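ABC transporter periplasmic substrate-binding protein (PDB 5MY5) binds tungstate with high selectivity in the periplasm and probably hands it to a membrane ABC transporter for uptake. Local coordinates at residues V27-T33 with V76-H82; G71-D77 with H233-K238; N135-V139 with K186-M191; V108-A113 with P209-E215. The protein carries 2 engineered substitutions. All blocks are in the same frame, centred on the assembly; numbering follows the deposited sequence.

Contact 1 (V27-T33 with V76-H82); sequences VLMMATT and VDILLVH
This is a buried pairing of two parallel strands, 27-33 and 78-81, in one lobe of the protein. Their axes approach to 4.8 Å with N-to-C directions 25° apart. Met-30 pairs with Ile-78 and Ala-31 with Leu-79, each with CA atoms 5.0 Å apart. Ala-31 N donates to Ile-78 O (3.0 Å), and Leu-80 N to Ala-31 O (3.0 Å). Before the second strand, Asp-77 (chi1 m) lies against Met-29: Met-29 N reaches Asp-77 OD2 and Asp-77 N reaches Met-29 O, both at 2.9 Å. A water joins Val-27 O to the same OD2. Met-30, extended (chi1 t, chi2 t), packs CB on Ile-78 CG2 (3.8 Å) and SD on Leu-80 CB (3.9 Å), while Ala-31 CB on the opposite face meets Leu-79 CD2 (3.9 Å). At the C-terminal end Thr-32 OG1 donates to Leu-80 O (2.7 Å), and Thr-33 OG1 is hydrogen-bonded to His-82 NE2 (2.6 Å). With strand 56-62 on the other edge of 27-33, this is the parallel beta-alpha-beta core of a periplasmic-binding-protein lobe.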
loop_
_atom_site.group_PDB
_atom_site.type_symbol
_atom_site.label_atom_id
_atom_site.label_comp_id
_atom_site.label_asym_id
_atom_site.label_seq_id
_atom_site.Cartn_x
_atom_site.Cartn_y
_atom_site.Cartn_z
ATOM N N VAL A 27 23.930 0.073 -12.724
ATOM C CA VAL A 27 22.999 -0.632 -11.899
ATOM C C VAL A 27 22.566 0.267 -10.762
ATOM O O VAL A 27 23.371 0.845 -10.028
ATOM C CB VAL A 27 23.641 -1.860 -11.300
ATOM C CG1 VAL A 27 22.620 -2.653 -10.509
ATOM C CG2 VAL A 27 24.182 -2.787 -12.433
ATOM N N LEU A 28 21.257 0.373 -10.610
ATOM C CA LEU A 28 20.637 1.135 -9.549
ATOM C C LEU A 28 20.048 0.137 -8.576
ATOM O O LEU A 28 19.236 -0.715 -8.958
ATOM C CB LEU A 28 19.533 2.026 -10.170
ATOM C CG LEU A 28 18.628 2.835 -9.153
ATOM C CD1 LEU A 28 19.370 3.801 -8.251
ATOM C CD2 LEU A 28 17.551 3.549 -9.931
ATOM N N MET A 29 20.362 0.328 -7.301
ATOM C CA MET A 29 19.888 -0.581 -6.250
ATOM C C MET A 29 18.824 0.080 -5.402
ATOM O O MET A 29 19.025 1.141 -4.881
ATOM C CB MET A 29 21.018 -0.940 -5.273
ATOM C CG MET A 29 22.255 -1.609 -5.847
ATOM S SD MET A 29 21.927 -3.013 -6.939
ATOM C CE MET A 29 21.489 -4.210 -5.725
ATOM N N MET A 30 17.733 -0.631 -5.247
ATOM C CA MET A 30 16.519 -0.089 -4.599
ATOM C C MET A 30 16.121 -0.997 -3.449
ATOM O O MET A 30 16.200 -2.159 -3.547
ATOM C CB MET A 30 15.372 -0.020 -5.584
ATOM C CG MET A 30 13.989 0.154 -5.002
ATOM S SD MET A 30 12.659 0.171 -6.243
ATOM C CE MET A 30 12.970 1.714 -6.962
ATOM N N ALA A 31 15.610 -0.348 -2.417
ATOM C CA ALA A 31 14.864 -1.037 -1.426
ATOM C C ALA A 31 13.447 -0.637 -1.511
ATOM O O ALA A 31 13.103 0.557 -1.575
ATOM C CB ALA A 31 15.388 -0.711 -0.041
ATOM N N THR A 32 12.567 -1.643 -1.485
ATOM C CA THR A 32 11.104 -1.418 -1.478
ATOM C C THR A 32 10.388 -2.431 -0.577
ATOM O O THR A 32 11.084 -3.122 0.158
ATOM C CB THR A 32 10.626 -1.475 -2.916
ATOM O OG1 THR A 32 9.263 -1.010 -3.051
ATOM C CG2 THR A 32 10.669 -2.878 -3.531
ATOM N N THR A 33 9.083 -2.455 -0.618
ATOM C CA THR A 33 8.338 -3.268 0.339
ATOM C C THR A 33 7.810 -4.542 -0.259
ATOM O O THR A 33 7.587 -4.619 -1.466
ATOM C CB THR A 33 7.195 -2.500 0.934
ATOM O OG1 THR A 33 6.146 -2.239 -0.024
ATOM C CG2 THR A 33 7.699 -1.130 1.459
ATOM N N VAL A 76 21.659 0.649 -0.389
ATOM C CA VAL A 76 20.902 0.959 -1.591
ATOM C C VAL A 76 20.987 2.435 -1.945
ATOM O O VAL A 76 21.347 3.301 -1.131
ATOM C CB VAL A 76 19.400 0.525 -1.457
ATOM C CG1 VAL A 76 19.233 -0.953 -1.263
ATOM C CG2 VAL A 76 18.678 1.334 -0.370
ATOM N N ASP A 77 20.685 2.752 -3.198
ATOM C CA ASP A 77 20.687 4.065 -3.714
ATOM C C ASP A 77 19.367 4.863 -3.592
ATOM O O ASP A 77 19.332 6.086 -3.678
ATOM C CB ASP A 77 21.033 3.993 -5.209
ATOM C CG ASP A 77 22.330 3.217 -5.472
ATOM O OD1 ASP A 77 23.392 3.616 -4.891
ATOM O OD2 ASP A 77 22.325 2.214 -6.218
ATOM N N ILE A 78 18.272 4.116 -3.482
ATOM C CA ILE A 78 16.909 4.730 -3.515
ATOM C C ILE A 78 15.930 3.828 -2.797
ATOM O O ILE A 78 16.070 2.624 -2.784
ATOM C CB ILE A 78 16.498 4.953 -5.002
ATOM C CG1 ILE A 78 15.306 5.850 -5.061
ATOM C CG2 ILE A 78 16.333 3.651 -5.719
ATOM C CD1 ILE A 78 14.997 6.295 -6.483
ATOM N N LEU A 79 14.940 4.477 -2.224
ATOM C CA LEU A 79 13.827 3.804 -1.605
ATOM C C LEU A 79 12.582 4.050 -2.492
ATOM O O LEU A 79 12.350 5.147 -2.963
ATOM C CB LEU A 79 13.512 4.418 -0.211
ATOM C CG LEU A 79 14.595 4.370 0.814
ATOM C CD1 LEU A 79 14.052 4.807 2.187
ATOM C CD2 LEU A 79 15.340 3.087 0.908
ATOM N N LEU A 80 11.739 3.037 -2.492
ATOM C CA LEU A 80 10.334 3.231 -3.048
ATOM C C LEU A 80 9.455 2.644 -1.975
ATOM O O LEU A 80 9.329 1.444 -1.822
ATOM C CB LEU A 80 10.168 2.496 -4.401
ATOM C CG LEU A 80 8.777 2.639 -5.012
ATOM C CD1 LEU A 80 8.403 4.074 -5.341
ATOM C CD2 LEU A 80 8.750 1.705 -6.277
ATOM N N VAL A 81 8.763 3.530 -1.249
ATOM C CA VAL A 81 8.027 3.075 -0.052
ATOM C C VAL A 81 6.720 3.839 0.061
ATOM O O VAL A 81 6.404 4.656 -0.821
ATOM C CB VAL A 81 8.856 3.218 1.250
ATOM C CG1 VAL A 81 10.024 2.207 1.243
ATOM C CG2 VAL A 81 9.382 4.600 1.346
ATOM N N HIS A 82 5.947 3.488 1.088
ATOM C CA HIS A 82 4.580 4.024 1.199
ATOM C C HIS A 82 4.195 4.200 2.655
ATOM O O HIS A 82 3.242 3.565 3.141
ATOM C CB HIS A 82 3.590 3.127 0.448
ATOM C CG HIS A 82 3.774 1.679 0.711
ATOM N ND1 HIS A 82 3.082 1.011 1.681
ATOM C CD2 HIS A 82 4.603 0.749 0.140
ATOM C CE1 HIS A 82 3.460 -0.264 1.705
ATOM N NE2 HIS A 82 4.399 -0.449 0.778
HETATM O O HOH W 1 24.204 0.769 -7.469
#

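Contact 2 (G71-D77 with H233-K238); sequences GENCDVD and HCPKVK
A covalent bond, two hydrogen bonds and a small patch of side-chain packing join the end of helix 64-72 and its following loop to the irregular segment 233-238. The disulfide links Cys-74 SG to Cys-234 SG at 2.1 Å with chi3 of -82°; both cysteines have chi1 m, and their CA atoms are 5.5 Å apart. Cys-74 has positive phi (69/23) and ends its helix in a Schellman motif, with Cys-74 N bonded to Gly-71 O at 3.1 Å. Across from it, Cys-234 opens a type I turn closed by Val-237 N to Cys-234 O, also 3.1 Å.

Hydrogen bonds lie on both flanks of the bridge. His-233 (chi1 t) turns its ring edge to the helix end, and its NE2 donates to Glu-72 O at 2.9 Å. Beyond the turn, Lys-238 N donates to Asp-77 OD1 at 2.9 Å and nearly linearly (170°); since Lys-238 is the N-cap residue of helix 239-250, this carboxylate holds the start of that helix.

Packing is slight: Val-237 CG2 lies 3.4 Å from Asp-77 OD1 and 3.8 Å from Val-76 O, and Cys-74 SG sits obliquely near the His-233 ring, 4.7 Å from its centroid. Asp-77 OD2 bonds Met-29 N, so one side chain ties strand 27-33 to helix 239-250, while the disulfide fastens helix 64-72 to the loop after strand 221-228.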
loop_
_atom_site.group_PDB
_atom_site.type_symbol
_atom_site.label_atom_id
_atom_site.label_comp_id
_atom_site.label_asym_id
_atom_site.label_seq_id
_atom_site.Cartn_x
_atom_site.Cartn_y
_atom_site.Cartn_z
ATOM N N GLY A 71 18.445 1.848 3.603
ATOM C CA GLY A 71 18.870 3.148 3.182
ATOM C C GLY A 71 19.801 3.792 4.179
ATOM O O GLY A 71 20.860 4.327 3.813
ATOM N N GLU A 72 19.437 3.724 5.462
ATOM C CA GLU A 72 20.343 4.193 6.492
ATOM C C GLU A 72 21.730 3.478 6.508
ATOM O O GLU A 72 22.694 4.142 6.735
ATOM C CB GLU A 72 19.668 4.030 7.857
ATOM C CG GLU A 72 20.435 4.686 8.994
ATOM C CD GLU A 72 19.714 4.533 10.322
ATOM O OE1 GLU A 72 18.556 4.081 10.323
ATOM O OE2 GLU A 72 20.349 4.918 11.353
ATOM N N ASN A 73 21.799 2.192 6.194
ATOM C CA ASN A 73 23.071 1.463 6.189
ATOM C C ASN A 73 23.835 1.642 4.871
ATOM O O ASN A 73 24.857 0.994 4.667
ATOM C CB ASN A 73 22.783 0.004 6.431
ATOM C CG ASN A 73 24.012 -0.817 6.871
ATOM O OD1 ASN A 73 24.659 -0.532 7.917
ATOM N ND2 ASN A 73 24.310 -1.878 6.107
ATOM N N CYS A 74 23.331 2.450 3.954
ATOM C CA CYS A 74 23.961 2.736 2.668
ATOM C C CYS A 74 23.949 1.517 1.755
ATOM O O CYS A 74 24.801 1.414 0.843
ATOM C CB CYS A 74 25.376 3.321 2.827
ATOM S SG CYS A 74 25.426 4.852 3.806
ATOM N N ASP A 75 23.045 0.585 1.986
ATOM C CA ASP A 75 22.977 -0.648 1.223
ATOM C C ASP A 75 22.472 -0.397 -0.233
ATOM O O ASP A 75 22.585 -1.250 -1.152
ATOM C CB ASP A 75 22.082 -1.708 1.873
ATOM C CG ASP A 75 22.590 -2.265 3.154
ATOM O OD1 ASP A 75 23.799 -2.514 3.200
ATOM O OD2 ASP A 75 21.775 -2.604 4.070
ATOM N N VAL A 76 21.659 0.649 -0.389
ATOM C CA VAL A 76 20.902 0.959 -1.591
ATOM C C VAL A 76 20.987 2.435 -1.945
ATOM O O VAL A 76 21.347 3.301 -1.131
ATOM C CB VAL A 76 19.400 0.525 -1.457
ATOM C CG1 VAL A 76 19.233 -0.953 -1.263
ATOM C CG2 VAL A 76 18.678 1.334 -0.370
ATOM N N ASP A 77 20.685 2.752 -3.198
ATOM C CA ASP A 77 20.687 4.065 -3.714
ATOM C C ASP A 77 19.367 4.863 -3.592
ATOM O O ASP A 77 19.332 6.086 -3.678
ATOM C CB ASP A 77 21.033 3.993 -5.209
ATOM C CG ASP A 77 22.330 3.217 -5.472
ATOM O OD1 ASP A 77 23.392 3.616 -4.891
ATOM O OD2 ASP A 77 22.325 2.214 -6.218
ATOM N N HIS A 233 25.174 11.356 3.565
ATOM C CA HIS A 233 25.198 10.217 4.509
ATOM C C HIS A 233 25.924 9.014 3.923
ATOM O O HIS A 233 26.621 8.268 4.644
ATOM C CB HIS A 233 23.739 9.848 4.889
ATOM C CG HIS A 233 23.628 8.778 5.927
ATOM N ND1 HIS A 233 24.035 8.966 7.234
ATOM C CD2 HIS A 233 23.221 7.489 5.837
ATOM C CE1 HIS A 233 23.816 7.853 7.918
ATOM N NE2 HIS A 233 23.336 6.926 7.084
ATOM N N CYS A 234 25.801 8.802 2.601
ATOM C CA CYS A 234 26.407 7.626 1.937
ATOM C C CYS A 234 27.179 8.157 0.750
ATOM O O CYS A 234 26.629 8.332 -0.347
ATOM C CB CYS A 234 25.266 6.710 1.465
ATOM S SG CYS A 234 24.164 6.119 2.743
ATOM N N PRO A 235 28.508 8.410 0.910
ATOM C CA PRO A 235 29.078 9.224 -0.163
ATOM C C PRO A 235 29.253 8.480 -1.463
ATOM O O PRO A 235 29.467 9.176 -2.467
ATOM C CB PRO A 235 30.407 9.720 0.427
ATOM C CG PRO A 235 30.110 9.790 1.876
ATOM C CD PRO A 235 29.206 8.614 2.186
ATOM N N LYS A 236 29.212 7.143 -1.473
ATOM C CA LYS A 236 29.403 6.382 -2.703
ATOM C C LYS A 236 28.059 6.054 -3.390
ATOM O O LYS A 236 28.030 5.191 -4.282
ATOM C CB LYS A 236 30.209 5.087 -2.420
ATOM C CG LYS A 236 31.635 5.417 -1.926
ATOM C CD LYS A 236 32.574 4.272 -2.080
ATOM C CE LYS A 236 33.965 4.697 -1.592
ATOM N NZ LYS A 236 34.997 3.739 -2.078
ATOM N N VAL A 237 26.965 6.609 -2.864
ATOM C CA VAL A 237 25.618 6.329 -3.416
ATOM C C VAL A 237 25.531 6.817 -4.885
ATOM O O VAL A 237 26.130 7.833 -5.281
ATOM C CB VAL A 237 24.506 6.988 -2.535
ATOM C CG1 VAL A 237 24.293 8.444 -2.785
ATOM C CG2 VAL A 237 23.215 6.253 -2.727
ATOM N N LYS A 238 24.759 6.070 -5.694
ATOM C CA LYS A 238 24.625 6.404 -7.111
ATOM C C LYS A 238 23.506 7.382 -7.266
ATOM O O LYS A 238 22.410 7.081 -7.772
ATOM C CB LYS A 238 24.414 5.121 -7.942
ATOM C CG LYS A 238 25.536 4.082 -7.841
ATOM C CD LYS A 238 26.821 4.643 -8.412
ATOM C CE LYS A 238 27.796 3.534 -8.832
ATOM N NZ LYS A 238 28.792 4.071 -9.799
#

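Contact 3 (N135-V139 with K186-M191); sequences NAVFV and KGGYTM. With NA (sodium ion), chain B.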
loop_
_atom_site.group_PDB
_atom_site.type_symbol
_atom_site.label_atom_id
_atom_site.label_comp_id
_atom_site.label_asym_id
_atom_site.label_seq_id
_atom_site.Cartn_x
_atom_site.Cartn_y
_atom_site.Cartn_z
ATOM N N ASN A 135 -22.950 -3.404 16.147
ATOM C CA ASN A 135 -22.170 -4.575 16.603
ATOM C C ASN A 135 -21.930 -5.593 15.519
ATOM O O ASN A 135 -21.942 -6.815 15.723
ATOM C CB ASN A 135 -22.840 -5.278 17.781
ATOM C CG ASN A 135 -22.816 -4.453 19.081
ATOM O OD1 ASN A 135 -22.057 -3.467 19.283
ATOM N ND2 ASN A 135 -23.505 -4.980 20.030
ATOM N N ALA A 136 -21.772 -5.124 14.278
ATOM C CA ALA A 136 -21.469 -6.039 13.195
ATOM C C ALA A 136 -20.031 -6.572 13.347
ATOM O O ALA A 136 -19.166 -5.883 13.807
ATOM C CB ALA A 136 -21.652 -5.381 11.806
ATOM N N VAL A 137 -19.840 -7.773 12.856
ATOM C CA VAL A 137 -18.533 -8.426 12.873
ATOM C C VAL A 137 -17.586 -7.664 12.005
ATOM O O VAL A 137 -17.917 -7.334 10.861
ATOM C CB VAL A 137 -18.554 -9.869 12.414
ATOM C CG1 VAL A 137 -17.131 -10.431 12.272
ATOM C CG2 VAL A 137 -19.328 -10.738 13.415
ATOM N N PHE A 138 -16.436 -7.360 12.544
ATOM C CA PHE A 138 -15.363 -6.612 11.816
ATOM C C PHE A 138 -14.062 -7.388 12.097
ATOM O O PHE A 138 -13.689 -7.617 13.270
ATOM C CB PHE A 138 -15.187 -5.185 12.259
ATOM C CG PHE A 138 -14.170 -4.444 11.426
ATOM C CD1 PHE A 138 -12.805 -4.575 11.724
ATOM C CD2 PHE A 138 -14.516 -3.718 10.261
ATOM C CE1 PHE A 138 -11.838 -3.969 10.953
ATOM C CE2 PHE A 138 -13.548 -3.122 9.488
ATOM C CZ PHE A 138 -12.245 -3.240 9.801
ATOM N N VAL A 139 -13.336 -7.737 11.046
ATOM C CA VAL A 139 -12.165 -8.562 11.160
ATOM C C VAL A 139 -10.890 -7.776 10.867
ATOM O O VAL A 139 -10.683 -7.230 9.799
ATOM C CB VAL A 139 -12.242 -9.781 10.220
ATOM C CG1 VAL A 139 -11.150 -10.704 10.527
ATOM C CG2 VAL A 139 -13.578 -10.512 10.308
ATOM N N LYS A 186 -17.554 -15.612 8.688
ATOM C CA LYS A 186 -18.293 -14.978 9.797
ATOM C C LYS A 186 -19.373 -14.080 9.300
ATOM O O LYS A 186 -20.168 -13.599 10.086
ATOM C CB LYS A 186 -17.353 -14.273 10.754
ATOM C CG LYS A 186 -16.533 -15.246 11.558
ATOM C CD LYS A 186 -15.681 -14.452 12.494
ATOM C CE LYS A 186 -14.808 -15.294 13.391
ATOM N NZ LYS A 186 -15.679 -16.049 14.318
ATOM N N GLY A 187 -19.518 -13.895 7.987
ATOM C CA GLY A 187 -20.393 -12.787 7.539
ATOM C C GLY A 187 -20.088 -11.378 8.007
ATOM O O GLY A 187 -20.982 -10.583 8.316
ATOM N N GLY A 188 -18.804 -11.059 7.979
ATOM C CA GLY A 188 -18.224 -9.894 8.571
ATOM C C GLY A 188 -17.664 -8.943 7.574
ATOM O O GLY A 188 -17.650 -9.255 6.361
ATOM N N TYR A 189 -17.324 -7.770 8.059
ATOM C CA TYR A 189 -16.662 -6.721 7.318
ATOM C C TYR A 189 -15.156 -6.821 7.550
ATOM O O TYR A 189 -14.729 -7.214 8.613
ATOM C CB TYR A 189 -17.168 -5.382 7.760
ATOM C CG TYR A 189 -18.645 -5.164 7.390
ATOM C CD1 TYR A 189 -19.632 -5.658 8.183
ATOM C CD2 TYR A 189 -18.972 -4.518 6.246
ATOM C CE1 TYR A 189 -20.952 -5.490 7.846
ATOM C CE2 TYR A 189 -20.327 -4.289 5.932
ATOM C CZ TYR A 189 -21.273 -4.872 6.696
ATOM O OH TYR A 189 -22.639 -4.579 6.389
ATOM N N THR A 190 -14.353 -6.322 6.612
ATOM C CA THR A 190 -12.885 -6.269 6.857
ATOM C C THR A 190 -12.324 -5.175 5.925
ATOM O O THR A 190 -12.860 -4.886 4.842
ATOM C CB THR A 190 -12.225 -7.627 6.695
ATOM O OG1 THR A 190 -10.877 -7.534 7.206
ATOM C CG2 THR A 190 -12.125 -8.077 5.295
ATOM N N MET A 191 -11.195 -4.605 6.317
ATOM C CA MET A 191 -10.427 -3.693 5.464
ATOM C C MET A 191 -9.302 -4.535 4.814
ATOM O O MET A 191 -8.564 -5.273 5.517
ATOM C CB MET A 191 -9.848 -2.517 6.243
ATOM C CG MET A 191 -9.181 -1.477 5.386
ATOM S SD MET A 191 -7.847 -0.569 6.156
ATOM C CE MET A 191 -6.574 -1.832 6.110
HETATM NA NA NA B . -21.474 -1.998 21.048
HETATM O O HOH W 2 -22.954 -2.467 22.311
HETATM O O HOH W 3 -21.876 -9.035 10.975
HETATM O O HOH W 4 -8.882 -5.380 8.284
HETATM O O HOH W 5 -20.716 -0.750 22.511
HETATM O O HOH W 6 -22.835 -0.615 20.220
HETATM O O HOH W 7 -19.885 -1.150 19.727
HETATM O O HOH W 8 -19.990 -3.396 21.585
#
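Two parallel strands of an alpha/beta lobe, 138-140 and 189-193, begin side by side here, each led in by a helix that ends in a Schellman motif, at Asn-135 and Gly-187. Tyr-189 N donates to Val-137 O (2.9 Å, almost straight at 177°) and Val-139 N to Tyr-189 O (2.9 Å), which sets Phe-138 opposite Tyr-189 with CA atoms 4.7 Å apart. Thr-190 OG1 adds a side-chain bond to Val-139 O (2.6 Å). Two waters span the pair: one joins Val-137 N to Gly-187 O, the other donates to both Val-139 O and Met-191 O.

Gly-188 lets the chains close up, since a beta carbon there would fall 2.7 Å from Val-137 CG1. On the face shared by Phe-138 and Tyr-189, Phe-138 CD2 packs on Tyr-189 CB (4.0 Å), and Tyr-189 CE1 meets Ala-136 CB (4.0 Å); the phenol OH is bonded to Asp-115 and Ala-117 N. Helix 124-133 packs on this face, helix 176-186 on that of Val-139 and Thr-190. At the surface Asn-135 OD1 binds a sodium ion at 2.4 Å, whose other five ligands are waters. Strand 169-171 flanks 138-140 on its other edge and leads through helix 176-186 to 189-193, a beta-alpha-beta crossover typical of periplasmic binding protein lobes.

Contact 4 (V108-A113 with P209-E215); sequences VIIGPA and PLKILVE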
loop_
_atom_site.group_PDB
_atom_site.type_symbol
_atom_site.label_atom_id
_atom_site.label_comp_id
_atom_site.label_asym_id
_atom_site.label_seq_id
_atom_site.Cartn_x
_atom_site.Cartn_y
_atom_site.Cartn_z
ATOM N N VAL A 108 -9.733 -0.797 0.763
ATOM C CA VAL A 108 -11.233 -0.848 0.680
ATOM C C VAL A 108 -11.797 -1.588 1.873
ATOM O O VAL A 108 -11.121 -2.449 2.485
ATOM C CB VAL A 108 -11.690 -1.447 -0.658
ATOM C CG1 VAL A 108 -11.208 -0.595 -1.888
ATOM C CG2 VAL A 108 -11.258 -2.802 -0.794
ATOM N N ILE A 109 -13.054 -1.282 2.226
ATOM C CA ILE A 109 -13.770 -2.140 3.192
ATOM C C ILE A 109 -14.722 -3.028 2.435
ATOM O O ILE A 109 -15.477 -2.505 1.576
ATOM C CB ILE A 109 -14.465 -1.265 4.249
ATOM C CG1 ILE A 109 -13.375 -0.417 4.977
ATOM C CG2 ILE A 109 -15.271 -2.155 5.152
ATOM C CD1 ILE A 109 -13.994 0.638 5.787
ATOM N N ILE A 110 -14.712 -4.289 2.739
ATOM C CA ILE A 110 -15.528 -5.326 2.059
ATOM C C ILE A 110 -16.424 -5.948 3.085
ATOM O O ILE A 110 -16.187 -5.863 4.311
ATOM C CB ILE A 110 -14.715 -6.331 1.290
ATOM C CG1 ILE A 110 -13.969 -7.286 2.231
ATOM C CG2 ILE A 110 -13.785 -5.601 0.374
ATOM C CD1 ILE A 110 -13.126 -8.332 1.600
ATOM N N GLY A 111 -17.519 -6.542 2.605
ATOM C CA GLY A 111 -18.460 -7.220 3.488
ATOM C C GLY A 111 -19.439 -8.031 2.671
ATOM O O GLY A 111 -19.389 -7.970 1.399
ATOM N N PRO A 112 -20.378 -8.749 3.344
ATOM C CA PRO A 112 -21.353 -9.464 2.599
ATOM C C PRO A 112 -22.131 -8.598 1.629
ATOM O O PRO A 112 -22.463 -7.441 1.898
ATOM C CB PRO A 112 -22.236 -10.122 3.687
ATOM C CG PRO A 112 -21.401 -10.121 4.893
ATOM C CD PRO A 112 -20.582 -8.894 4.788
ATOM N N ALA A 113 -22.450 -9.190 0.472
ATOM C CA ALA A 113 -23.271 -8.466 -0.523
ATOM C C ALA A 113 -24.565 -7.910 0.086
ATOM O O ALA A 113 -24.974 -6.822 -0.250
ATOM C CB ALA A 113 -23.604 -9.367 -1.736
ATOM N N PRO A 209 -18.456 -13.951 -1.990
ATOM C CA PRO A 209 -19.519 -13.472 -1.143
ATOM C C PRO A 209 -19.349 -12.135 -0.523
ATOM O O PRO A 209 -20.311 -11.533 -0.130
ATOM C CB PRO A 209 -19.594 -14.534 -0.041
ATOM C CG PRO A 209 -18.207 -15.155 -0.006
ATOM C CD PRO A 209 -17.782 -15.116 -1.453
ATOM N N LEU A 210 -18.102 -11.634 -0.468
ATOM C CA LEU A 210 -17.778 -10.335 0.061
ATOM C C LEU A 210 -17.499 -9.424 -1.114
ATOM O O LEU A 210 -16.794 -9.804 -2.025
ATOM C CB LEU A 210 -16.516 -10.406 0.926
ATOM C CG LEU A 210 -16.553 -11.337 2.118
ATOM C CD1 LEU A 210 -15.178 -11.382 2.732
ATOM C CD2 LEU A 210 -17.693 -10.962 3.112
ATOM N N LYS A 211 -18.123 -8.291 -1.065
ATOM C CA LYS A 211 -18.083 -7.247 -2.136
ATOM C C LYS A 211 -17.419 -6.001 -1.583
ATOM O O LYS A 211 -17.419 -5.761 -0.335
ATOM C CB LYS A 211 -19.539 -6.972 -2.581
ATOM C CG LYS A 211 -20.304 -8.226 -2.931
ATOM C CD LYS A 211 -19.731 -8.956 -4.127
ATOM C CE LYS A 211 -20.634 -10.128 -4.549
ATOM N NZ LYS A 211 -20.039 -11.036 -5.594
ATOM N N ILE A 212 -16.886 -5.131 -2.427
ATOM C CA ILE A 212 -16.396 -3.869 -2.016
ATOM C C ILE A 212 -17.565 -2.972 -1.661
ATOM O O ILE A 212 -18.465 -2.772 -2.514
ATOM C CB ILE A 212 -15.491 -3.136 -3.051
ATOM C CG1 ILE A 212 -14.223 -3.993 -3.331
ATOM C CG2 ILE A 212 -15.221 -1.717 -2.614
ATOM C CD1 ILE A 212 -13.443 -3.421 -4.507
ATOM N N LEU A 213 -17.603 -2.512 -0.435
ATOM C CA LEU A 213 -18.687 -1.677 0.075
ATOM C C LEU A 213 -18.303 -0.283 0.412
ATOM O O LEU A 213 -19.133 0.606 0.368
ATOM C CB LEU A 213 -19.353 -2.410 1.240
ATOM C CG LEU A 213 -19.997 -3.743 1.046
ATOM C CD1 LEU A 213 -20.458 -4.471 2.301
ATOM C CD2 LEU A 213 -21.198 -3.538 0.064
ATOM N N VAL A 214 -17.029 -0.003 0.734
ATOM C CA VAL A 214 -16.612 1.334 0.994
ATOM C C VAL A 214 -15.265 1.531 0.268
ATOM O O VAL A 214 -14.394 0.723 0.495
ATOM C CB VAL A 214 -16.393 1.544 2.525
ATOM C CG1 VAL A 214 -15.925 2.925 2.840
ATOM C CG2 VAL A 214 -17.655 1.147 3.313
ATOM N N GLU A 215 -15.143 2.587 -0.548
ATOM C CA GLU A 215 -13.936 2.848 -1.374
ATOM C C GLU A 215 -13.938 4.286 -1.791
ATOM O O GLU A 215 -15.014 4.931 -1.785
ATOM C CB GLU A 215 -13.882 1.873 -2.594
ATOM C CG GLU A 215 -14.946 2.167 -3.685
ATOM C CD GLU A 215 -14.863 1.245 -4.886
ATOM O OE1 GLU A 215 -13.768 0.798 -5.271
ATOM O OE2 GLU A 215 -15.919 0.922 -5.476
#
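A classic beta bulge shapes this antiparallel pair: Leu-213 N (2.9 Å) and Val-214 N (3.1 Å) both donate to Ile-109 O, so strand 210-214 spends one extra residue opposite strand 108-112. The hollow lies at Gly-111, where the missing side chain makes room for Leu-213, whose CD1 comes to 3.6 Å from Gly-111 CA; a beta carbon on Gly-111 would clash with it at 3.0 Å. On the other face Ile-110 fits between two neighbours, its CD1 on Leu-210 CD1 (3.8 Å) and its CG2 on Ile-212 CG1 (4.1 Å). Val-108 touches Ile-212 CG2 (4.0 Å from Val-108 CB) and Glu-215 CB (3.7 Å from Val-108 CG1). Leu-210 CD2 also rests on Pro-112 CD (3.9 Å), and Ala-113 CB on Lys-211 CG (3.7 Å). Gly-111 and Lys-211 exchange backbone bonds, Gly-111 N to Lys-211 O (3.0 Å) and Lys-211 N to Gly-111 O (2.8 Å). Cohesion thus rests on backbone bonds and aliphatic packing, while the charges look outward: Lys-211 NZ bonds Pro-208 O and Glu-215 pairs with Arg-194.

The contacts fall into two groups on opposite sides of the chain's centre. Contacts 1 and 2, with centres 10 Å apart, share Val-76 and Asp-77, and their segments alternate along the chain. Contacts 3 and 4, also 10 Å apart, meet where strand 189-193 pairs antiparallel with strand 100-112; contact 3 is nested in the loop closed by contact 4, and both lie within the loop closed by contact 2. About 36 Å separates the centres of contacts 1 and 3. Strands 100-112 and 221-228 join the two groups, as expected of a two-lobed periplasmic binding protein, whose ligand is usually held in the cleft between lobes. Strand 221-228, which pairs with 78-81, brings the chain back to the first lobe, and segment 233-238 follows it there.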